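Local atomic coordinates of aminofutalosine deaminase (Helicobacter pylori, PDB entry 7LKK), a protein that hydrolytically deaminates aminofutalosine in the menaquinone pathway, using a metal centre in an amidohydrolase-type barrel. Residues 217-226 with 269-279. Residues are numbered along the deposited sequence; the frame is centred on the assembly and turned at random.
With FE (Fe (III) ion), chain E; MCF ((8R)-3-(5-S-methyl-5-thio-beta-D-ribofuranosyl)-3,6,7,8-tetrahydroimidazo[4,5-d][1,3]diazepin-8-ol), chain J; EDO (1,2-ethanediol), chain H.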
ATOM      1  N   LEU A 217     -12.035 -29.911  -2.377  1.00 18.52           N
ATOM      2  CA  LEU A 217     -12.430 -28.534  -2.617  1.00 18.14           C
ATOM      3  C   LEU A 217     -12.074 -28.127  -4.045  1.00 17.61           C
ATOM      4  O   LEU A 217     -11.259 -28.764  -4.716  1.00 20.96           O
ATOM      5  CB  LEU A 217     -11.744 -27.589  -1.626  1.00 16.33           C
ATOM      6  CG  LEU A 217     -12.320 -27.363  -0.226  1.00 21.62           C
ATOM      7  CD1 LEU A 217     -12.909 -28.626   0.382  1.00 22.65           C
ATOM      8  CD2 LEU A 217     -11.246 -26.777   0.683  1.00 21.11           C
ATOM      9  N   LEU A 218     -12.700 -27.048  -4.512  0.88 19.07           N
ATOM     10  CA  LEU A 218     -12.440 -26.520  -5.844  0.88 19.60           C
ATOM     11  C   LEU A 218     -12.104 -25.038  -5.757  0.88 19.55           C
ATOM     12  O   LEU A 218     -12.506 -24.344  -4.821  0.88 20.34           O
ATOM     13  CB  LEU A 218     -13.638 -26.726  -6.784  0.88 17.52           C
ATOM     14  CG  LEU A 218     -13.828 -28.145  -7.327  0.88 20.43           C
ATOM     15  CD1 LEU A 218     -15.253 -28.347  -7.822  0.88 19.03           C
ATOM     16  CD2 LEU A 218     -12.823 -28.436  -8.432  0.88 18.33           C
ATOM     17  N   SER A 219     -11.354 -24.566  -6.749  1.00 18.59           N
ATOM     18  CA  SER A 219     -10.975 -23.165  -6.842  1.00 19.57           C
ATOM     19  C   SER A 219     -10.877 -22.805  -8.315  1.00 19.65           C
ATOM     20  O   SER A 219     -10.604 -23.664  -9.157  1.00 16.15           O
ATOM     21  CB  SER A 219      -9.651 -22.883  -6.122  1.00 21.24           C
ATOM     22  OG  SER A 219      -9.341 -21.500  -6.137  1.00 20.69           O
ATOM     23  N   THR A 220     -11.113 -21.533  -8.623  1.00 19.71           N
ATOM     24  CA  THR A 220     -11.067 -21.084 -10.007  1.00 18.20           C
ATOM     25  C   THR A 220     -10.893 -19.572 -10.044  1.00 18.58           C
ATOM     26  O   THR A 220     -11.335 -18.862  -9.136  1.00 18.15           O
ATOM     27  CB  THR A 220     -12.333 -21.501 -10.772  1.00 19.40           C
ATOM     28  OG1 THR A 220     -12.206 -21.139 -12.153  1.00 24.08           O
ATOM     29  CG2 THR A 220     -13.572 -20.839 -10.182  1.00 19.84           C
ATOM     30  N   HIS A 221     -10.219 -19.096 -11.089  1.00 17.20           N
ATOM     31  CA  HIS A 221     -10.150 -17.671 -11.388  1.00 20.30           C
ATOM     32  C   HIS A 221     -11.368 -17.288 -12.217  1.00 22.43           C
ATOM     33  O   HIS A 221     -11.687 -17.961 -13.202  1.00 21.55           O
ATOM     34  CB  HIS A 221      -8.865 -17.329 -12.144  1.00 17.37           C
ATOM     35  CG  HIS A 221      -7.614 -17.714 -11.418  1.00 19.33           C
ATOM     36  ND1 HIS A 221      -6.930 -18.881 -11.682  1.00 19.41           N
ATOM     37  CD2 HIS A 221      -6.924 -17.086 -10.436  1.00 23.65           C
ATOM     38  CE1 HIS A 221      -5.871 -18.955 -10.896  1.00 18.51           C
ATOM     39  NE2 HIS A 221      -5.844 -17.879 -10.130  1.00 23.80           N
ATOM     40  N   PHE A 222     -12.051 -16.214 -11.822  1.00 18.59           N
ATOM     41  CA  PHE A 222     -13.315 -15.854 -12.455  1.00 18.27           C
ATOM     42  C   PHE A 222     -13.360 -14.359 -12.730  1.00 24.34           C
ATOM     43  O   PHE A 222     -13.229 -13.555 -11.804  1.00 17.90           O
ATOM     44  CB  PHE A 222     -14.500 -16.269 -11.576  1.00 20.84           C
ATOM     45  CG  PHE A 222     -15.827 -16.130 -12.256  1.00 21.07           C
ATOM     46  CD1 PHE A 222     -16.093 -16.824 -13.425  1.00 22.73           C
ATOM     47  CD2 PHE A 222     -16.806 -15.302 -11.733  1.00 18.18           C
ATOM     48  CE1 PHE A 222     -17.311 -16.695 -14.059  1.00 23.53           C
ATOM     49  CE2 PHE A 222     -18.028 -15.170 -12.364  1.00 18.98           C
ATOM     50  CZ  PHE A 222     -18.280 -15.867 -13.527  1.00 21.13           C
ATOM     51  N   LEU A 223     -13.558 -14.005 -14.002  1.00 21.82           N
ATOM     52  CA  LEU A 223     -13.816 -12.634 -14.452  1.00 19.92           C
ATOM     53  C   LEU A 223     -12.841 -11.642 -13.816  1.00 22.62           C
ATOM     54  O   LEU A 223     -13.217 -10.680 -13.139  1.00 19.82           O
ATOM     55  CB  LEU A 223     -15.277 -12.251 -14.192  1.00 18.70           C
ATOM     56  CG  LEU A 223     -16.282 -13.152 -14.930  1.00 20.24           C
ATOM     57  CD1 LEU A 223     -17.704 -12.616 -14.846  1.00 18.57           C
ATOM     58  CD2 LEU A 223     -15.876 -13.341 -16.385  1.00 20.85           C
ATOM     59  N   GLU A 224     -11.560 -11.904 -14.059  1.00 21.18           N
ATOM     60  CA  GLU A 224     -10.459 -11.112 -13.534  1.00 21.22           C
ATOM     61  C   GLU A 224     -10.127  -9.901 -14.397  1.00 20.53           C
ATOM     62  O   GLU A 224      -9.406  -9.008 -13.940  1.00 20.01           O
ATOM     63  CB  GLU A 224      -9.225 -12.012 -13.389  1.00 19.88           C
ATOM     64  CG  GLU A 224      -8.038 -11.397 -12.683  1.00 18.94           C
ATOM     65  CD  GLU A 224      -6.878 -12.361 -12.583  1.00 19.45           C
ATOM     66  OE1 GLU A 224      -6.990 -13.487 -13.116  1.00 26.87           O
ATOM     67  OE2 GLU A 224      -5.858 -11.999 -11.966  1.00 21.48           O
ATOM     68  N   SER A 225     -10.644  -9.834 -15.622  1.00 21.42           N
ATOM     69  CA  SER A 225     -10.269  -8.764 -16.531  1.00 24.03           C
ATOM     70  C   SER A 225     -11.445  -8.416 -17.428  1.00 24.12           C
ATOM     71  O   SER A 225     -12.389  -9.195 -17.584  1.00 20.97           O
ATOM     72  CB  SER A 225      -9.060  -9.150 -17.387  1.00 21.02           C
ATOM     73  OG  SER A 225      -9.367 -10.243 -18.237  1.00 19.53           O
ATOM     74  N   LEU A 226     -11.372  -7.219 -18.017  1.00 19.11           N
ATOM     75  CA  LEU A 226     -12.323  -6.848 -19.056  1.00 21.22           C
ATOM     76  C   LEU A 226     -12.158  -7.731 -20.286  1.00 22.77           C
ATOM     77  O   LEU A 226     -13.141  -8.059 -20.959  1.00 23.17           O
ATOM     78  CB  LEU A 226     -12.147  -5.374 -19.424  1.00 20.68           C
ATOM     79  CG  LEU A 226     -13.033  -4.831 -20.547  1.00 21.17           C
ATOM     80  CD1 LEU A 226     -14.505  -5.093 -20.256  1.00 22.89           C
ATOM     81  CD2 LEU A 226     -12.779  -3.345 -20.767  1.00 31.05           C
ATOM     82  N   THR A 269     -21.423 -27.196  -5.083  1.00 22.72           N
ATOM     83  CA  THR A 269     -20.044 -27.547  -4.777  1.00 20.59           C
ATOM     84  C   THR A 269     -19.511 -26.590  -3.719  1.00 23.72           C
ATOM     85  O   THR A 269     -20.145 -25.592  -3.375  1.00 23.13           O
ATOM     86  CB  THR A 269     -19.142 -27.493  -6.022  1.00 25.07           C
ATOM     87  OG1 THR A 269     -19.243 -26.199  -6.630  1.00 21.80           O
ATOM     88  CG2 THR A 269     -19.535 -28.563  -7.034  1.00 21.24           C
ATOM     89  N   HIS A 270     -18.331 -26.920  -3.194  1.00 21.11           N
ATOM     90  CA  HIS A 270     -17.550 -26.021  -2.343  1.00 22.25           C
ATOM     91  C   HIS A 270     -16.419 -25.476  -3.211  1.00 17.91           C
ATOM     92  O   HIS A 270     -15.362 -26.095  -3.341  1.00 17.37           O
ATOM     93  CB  HIS A 270     -17.030 -26.764  -1.113  1.00 19.53           C
ATOM     94  CG  HIS A 270     -16.234 -25.913  -0.171  1.00 24.20           C
ATOM     95  ND1 HIS A 270     -16.505 -25.850   1.180  1.00 19.71           N
ATOM     96  CD2 HIS A 270     -15.164 -25.107  -0.376  1.00 22.96           C
ATOM     97  CE1 HIS A 270     -15.643 -25.036   1.764  1.00 19.17           C
ATOM     98  NE2 HIS A 270     -14.822 -24.568   0.841  1.00 21.09           N
ATOM     99  N   THR A 271     -16.641 -24.305  -3.808  1.00 18.35           N
ATOM    100  CA  THR A 271     -15.721 -23.752  -4.798  1.00 19.71           C
ATOM    101  C   THR A 271     -15.317 -22.334  -4.423  1.00 17.71           C
ATOM    102  O   THR A 271     -16.175 -21.494  -4.133  1.00 21.01           O
ATOM    103  CB  THR A 271     -16.346 -23.758  -6.199  1.00 21.13           C
ATOM    104  OG1 THR A 271     -16.650 -25.104  -6.584  1.00 19.64           O
ATOM    105  CG2 THR A 271     -15.385 -23.160  -7.216  1.00 19.23           C
ATOM    106  N   LEU A 272     -14.012 -22.073  -4.440  1.00 15.18           N
ATOM    107  CA  LEU A 272     -13.480 -20.728  -4.267  1.00 18.34           C
ATOM    108  C   LEU A 272     -13.447 -20.017  -5.615  1.00 22.80           C
ATOM    109  O   LEU A 272     -12.905 -20.547  -6.590  1.00 17.82           O
ATOM    110  CB  LEU A 272     -12.073 -20.767  -3.666  1.00 17.79           C
ATOM    111  CG  LEU A 272     -11.883 -21.015  -2.167  1.00 20.70           C
ATOM    112  CD1 LEU A 272     -12.327 -22.413  -1.764  1.00 24.86           C
ATOM    113  CD2 LEU A 272     -10.428 -20.792  -1.786  1.00 17.78           C
ATOM    114  N   PHE A 273     -14.031 -18.824  -5.665  1.00 19.94           N
ATOM    115  CA  PHE A 273     -14.009 -17.975  -6.851  1.00 18.28           C
ATOM    116  C   PHE A 273     -13.092 -16.793  -6.573  1.00 18.09           C
ATOM    117  O   PHE A 273     -13.363 -16.000  -5.665  1.00 18.76           O
ATOM    118  CB  PHE A 273     -15.415 -17.496  -7.215  1.00 17.79           C
ATOM    119  CG  PHE A 273     -16.238 -18.523  -7.928  1.00 19.66           C
ATOM    120  CD1 PHE A 273     -16.883 -19.524  -7.221  1.00 16.93           C
ATOM    121  CD2 PHE A 273     -16.368 -18.490  -9.307  1.00 19.35           C
ATOM    122  CE1 PHE A 273     -17.642 -20.473  -7.876  1.00 19.42           C
ATOM    123  CE2 PHE A 273     -17.128 -19.438  -9.966  1.00 22.19           C
ATOM    124  CZ  PHE A 273     -17.764 -20.429  -9.250  1.00 20.45           C
ATOM    125  N   VAL A 274     -12.007 -16.686  -7.341  1.00 13.73           N
ATOM    126  CA  VAL A 274     -10.949 -15.712  -7.095  1.00 17.68           C
ATOM    127  C   VAL A 274     -11.111 -14.526  -8.036  1.00 21.08           C
ATOM    128  O   VAL A 274     -11.463 -14.696  -9.213  1.00 19.76           O
ATOM    129  CB  VAL A 274      -9.560 -16.363  -7.257  1.00 18.14           C
ATOM    130  CG1 VAL A 274      -8.457 -15.387  -6.874  1.00 19.43           C
ATOM    131  CG2 VAL A 274      -9.471 -17.631  -6.420  1.00 18.03           C
ATOM    132  N   HIS A 275     -10.855 -13.322  -7.505  1.00 17.52           N
ATOM    133  CA  HIS A 275     -10.831 -12.041  -8.216  1.00 18.42           C
ATOM    134  C   HIS A 275     -12.236 -11.469  -8.393  1.00 20.40           C
ATOM    135  O   HIS A 275     -12.700 -10.706  -7.538  1.00 18.80           O
ATOM    136  CB  HIS A 275     -10.102 -12.177  -9.557  1.00 21.73           C
ATOM    137  CG  HIS A 275      -8.697 -12.680  -9.424  1.00 22.42           C
ATOM    138  ND1 HIS A 275      -7.760 -12.058  -8.627  1.00 17.54           N
ATOM    139  CD2 HIS A 275      -8.077 -13.754  -9.966  1.00 19.30           C
ATOM    140  CE1 HIS A 275      -6.619 -12.721  -8.693  1.00 20.23           C
ATOM    141  NE2 HIS A 275      -6.784 -13.754  -9.499  1.00 20.28           N
ATOM    142  N   ASN A 276     -12.913 -11.800  -9.494  1.00 15.73           N
ATOM    143  CA  ASN A 276     -14.333 -11.520  -9.722  1.00 16.24           C
ATOM    144  C   ASN A 276     -14.673 -10.048  -9.938  1.00 17.01           C
ATOM    145  O   ASN A 276     -15.861  -9.699  -9.906  1.00 20.10           O
ATOM    146  CB  ASN A 276     -15.218 -12.033  -8.576  1.00 16.64           C
ATOM    147  CG  ASN A 276     -14.819 -13.411  -8.088  1.00 19.29           C
ATOM    148  OD1 ASN A 276     -15.124 -14.420  -8.723  1.00 17.33           O
ATOM    149  ND2 ASN A 276     -14.151 -13.461  -6.938  1.00 16.18           N
ATOM    150  N   GLN A 277     -13.691  -9.167 -10.165  1.00 20.20           N
ATOM    151  CA  GLN A 277     -14.006  -7.738 -10.213  1.00 19.56           C
ATOM    152  C   GLN A 277     -14.914  -7.370 -11.379  1.00 23.87           C
ATOM    153  O   GLN A 277     -15.590  -6.337 -11.317  1.00 20.16           O
ATOM    154  CB  GLN A 277     -12.738  -6.887 -10.301  1.00 15.76           C
ATOM    155  CG  GLN A 277     -11.602  -7.331  -9.415  1.00 19.64           C
ATOM    156  CD  GLN A 277     -10.648  -8.234 -10.150  1.00 19.92           C
ATOM    157  OE1 GLN A 277     -10.900  -9.428 -10.295  1.00 20.25           O
ATOM    158  NE2 GLN A 277      -9.555  -7.666 -10.644  1.00 19.20           N
ATOM    159  N   PHE A 278     -14.938  -8.174 -12.440  1.00 18.70           N
ATOM    160  CA  PHE A 278     -15.775  -7.901 -13.599  1.00 21.92           C
ATOM    161  C   PHE A 278     -17.023  -8.772 -13.635  1.00 21.15           C
ATOM    162  O   PHE A 278     -17.686  -8.852 -14.676  1.00 22.19           O
ATOM    163  CB  PHE A 278     -14.961  -8.057 -14.883  1.00 16.88           C
ATOM    164  CG  PHE A 278     -13.908  -7.001 -15.049  1.00 19.32           C
ATOM    165  CD1 PHE A 278     -14.170  -5.849 -15.774  1.00 19.30           C
ATOM    166  CD2 PHE A 278     -12.667  -7.142 -14.453  1.00 20.12           C
ATOM    167  CE1 PHE A 278     -13.207  -4.867 -15.915  1.00 22.36           C
ATOM    168  CE2 PHE A 278     -11.701  -6.164 -14.589  1.00 16.68           C
ATOM    169  CZ  PHE A 278     -11.969  -5.027 -15.325  1.00 21.26           C
ATOM    170  N   ALA A 279     -17.354  -9.427 -12.527  1.00 21.27           N
ATOM    171  CA  ALA A 279     -18.619 -10.131 -12.408  1.00 17.74           C
ATOM    172  C   ALA A 279     -19.721  -9.139 -12.060  1.00 23.11           C
ATOM    173  O   ALA A 279     -19.603  -8.381 -11.092  1.00 22.01           O
ATOM    174  CB  ALA A 279     -18.532 -11.222 -11.340  1.00 20.45           C
TER
HETATM  175 FE    FE E 501      -4.106 -16.979  -8.797  1.00 27.30          FE
HETATM  176  O8  MCF J 506      -4.293 -15.664 -10.241  1.00 30.79           O
HETATM  177  C8  MCF J 506      -3.179 -14.970 -10.741  1.00 28.39           C
HETATM  178  C7  MCF J 506      -3.527 -14.081 -11.931  1.00 25.65           C
HETATM  179  N6  MCF J 506      -4.598 -14.655 -12.706  1.00 25.30           N
HETATM  180  C5  MCF J 506      -4.515 -16.039 -13.119  1.00 26.51           C
HETATM  181  N4  MCF J 506      -3.428 -16.962 -12.811  1.00 24.69           N
HETATM  182  C10 MCF J 506      -2.141 -16.837 -12.082  1.00 25.35           C
HETATM  183  C9  MCF J 506      -1.996 -15.904 -11.073  1.00 24.50           C
HETATM  184  N1  MCF J 506      -0.764 -16.018 -10.598  1.00 26.38           N
HETATM  185  C2  MCF J 506      -0.127 -16.991 -11.246  1.00 26.43           C
HETATM  186  N3  MCF J 506      -0.978 -17.495 -12.145  1.00 23.54           N
HETATM  187  C1S MCF J 506      -0.610 -18.605 -13.077  1.00 29.09           C
HETATM  188  C2S MCF J 506      -1.711 -19.678 -13.240  1.00 28.97           C
HETATM  189  O2S MCF J 506      -1.637 -20.600 -12.238  1.00 23.50           O
HETATM  190  O4S MCF J 506      -0.447 -18.145 -14.260  1.00 27.92           O
HETATM  191  C4S MCF J 506      -0.753 -19.379 -15.265  1.00 29.99           C
HETATM  192  C3S MCF J 506      -1.347 -20.311 -14.577  1.00 29.79           C
HETATM  193  O3S MCF J 506      -0.390 -21.454 -14.355  1.00 30.91           O
HETATM  194  C5S MCF J 506      -1.648 -18.898 -16.393  1.00 31.10           C
HETATM  195  S5S MCF J 506      -1.305 -19.859 -17.895  1.00 38.43           S
HETATM  196  C6S MCF J 506      -2.710 -19.706 -19.036  1.00 34.28           C
HETATM  197  C1  EDO H 504     -17.604 -30.583  -4.536  1.00 29.84           C
HETATM  198  O1  EDO H 504     -16.999 -29.437  -3.928  1.00 36.71           O
HETATM  199  C2  EDO H 504     -17.309 -31.818  -3.694  1.00 34.05           C
HETATM  200  O2  EDO H 504     -15.927 -32.166  -3.829  1.00 32.60           O
HETATM  201  O   HOH W   1      -7.014  -8.261 -12.536  1.00 20.09           O
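Strands 218-222 and 269-275 run parallel, their axes 4.3 Å apart at closest and 28° askew, as neighbouring strands of the amidohydrolase TIM barrel. Backbone bonds pass back and forth from Leu-218 N to His-270 O through to Phe-222 N to Val-274 O, and a weak bond from Asn-276 N to Phe-222 O follows. Beyond the strands, Phe-278 N donates to Leu-223 O, tying the loop after one strand to the turn after the other.

Thr-220 and Phe-273 face the helix-covered side, where helix 281-291 packs. Thr-220 CG2 sits over one face of the Phe-273 ring, 4.0 Å from its centroid, while Thr-220 OG1 is hydrogen-bonded to Tyr-262 and Val-193. The Phe-273 edge meets the face of Phe-222 in a T-shaped pair, planes at 84°; Leu-223 CG lies over the opposite face of Phe-222. Asn-276 OD1 is at the edge of that ring, buried and without a polar partner, whereas Asn-276 ND2 gives a straight N-H to Phe-273 O at 2.9 Å from above the carbonyl plane.

At and just past the C-terminal ends, His-221, His-275 and Glu-224 contribute to the active site. His-221 NE2 binds the iron(III) at 2.4 Å; His-79 and His-81 bind it too, and Asp-328 belongs to the site. Glu-224, fully extended from a CG trans to its main-chain N, lays its carboxylate over the His-275 ring, planes 13° apart, and OE1 accepts from inhibitor N6 at 2.7 Å. In the plane of its ring, His-275 NE2 donates to inhibitor O8 at 3.2 Å. Because O8 also binds the iron, 2.0 Å away, the two strand ends grip this oxygen through metal and imidazole while the carboxylate holds N6, two bonds from the carbon bearing O8, an arrangement consistent with recognition of a deamination transition state.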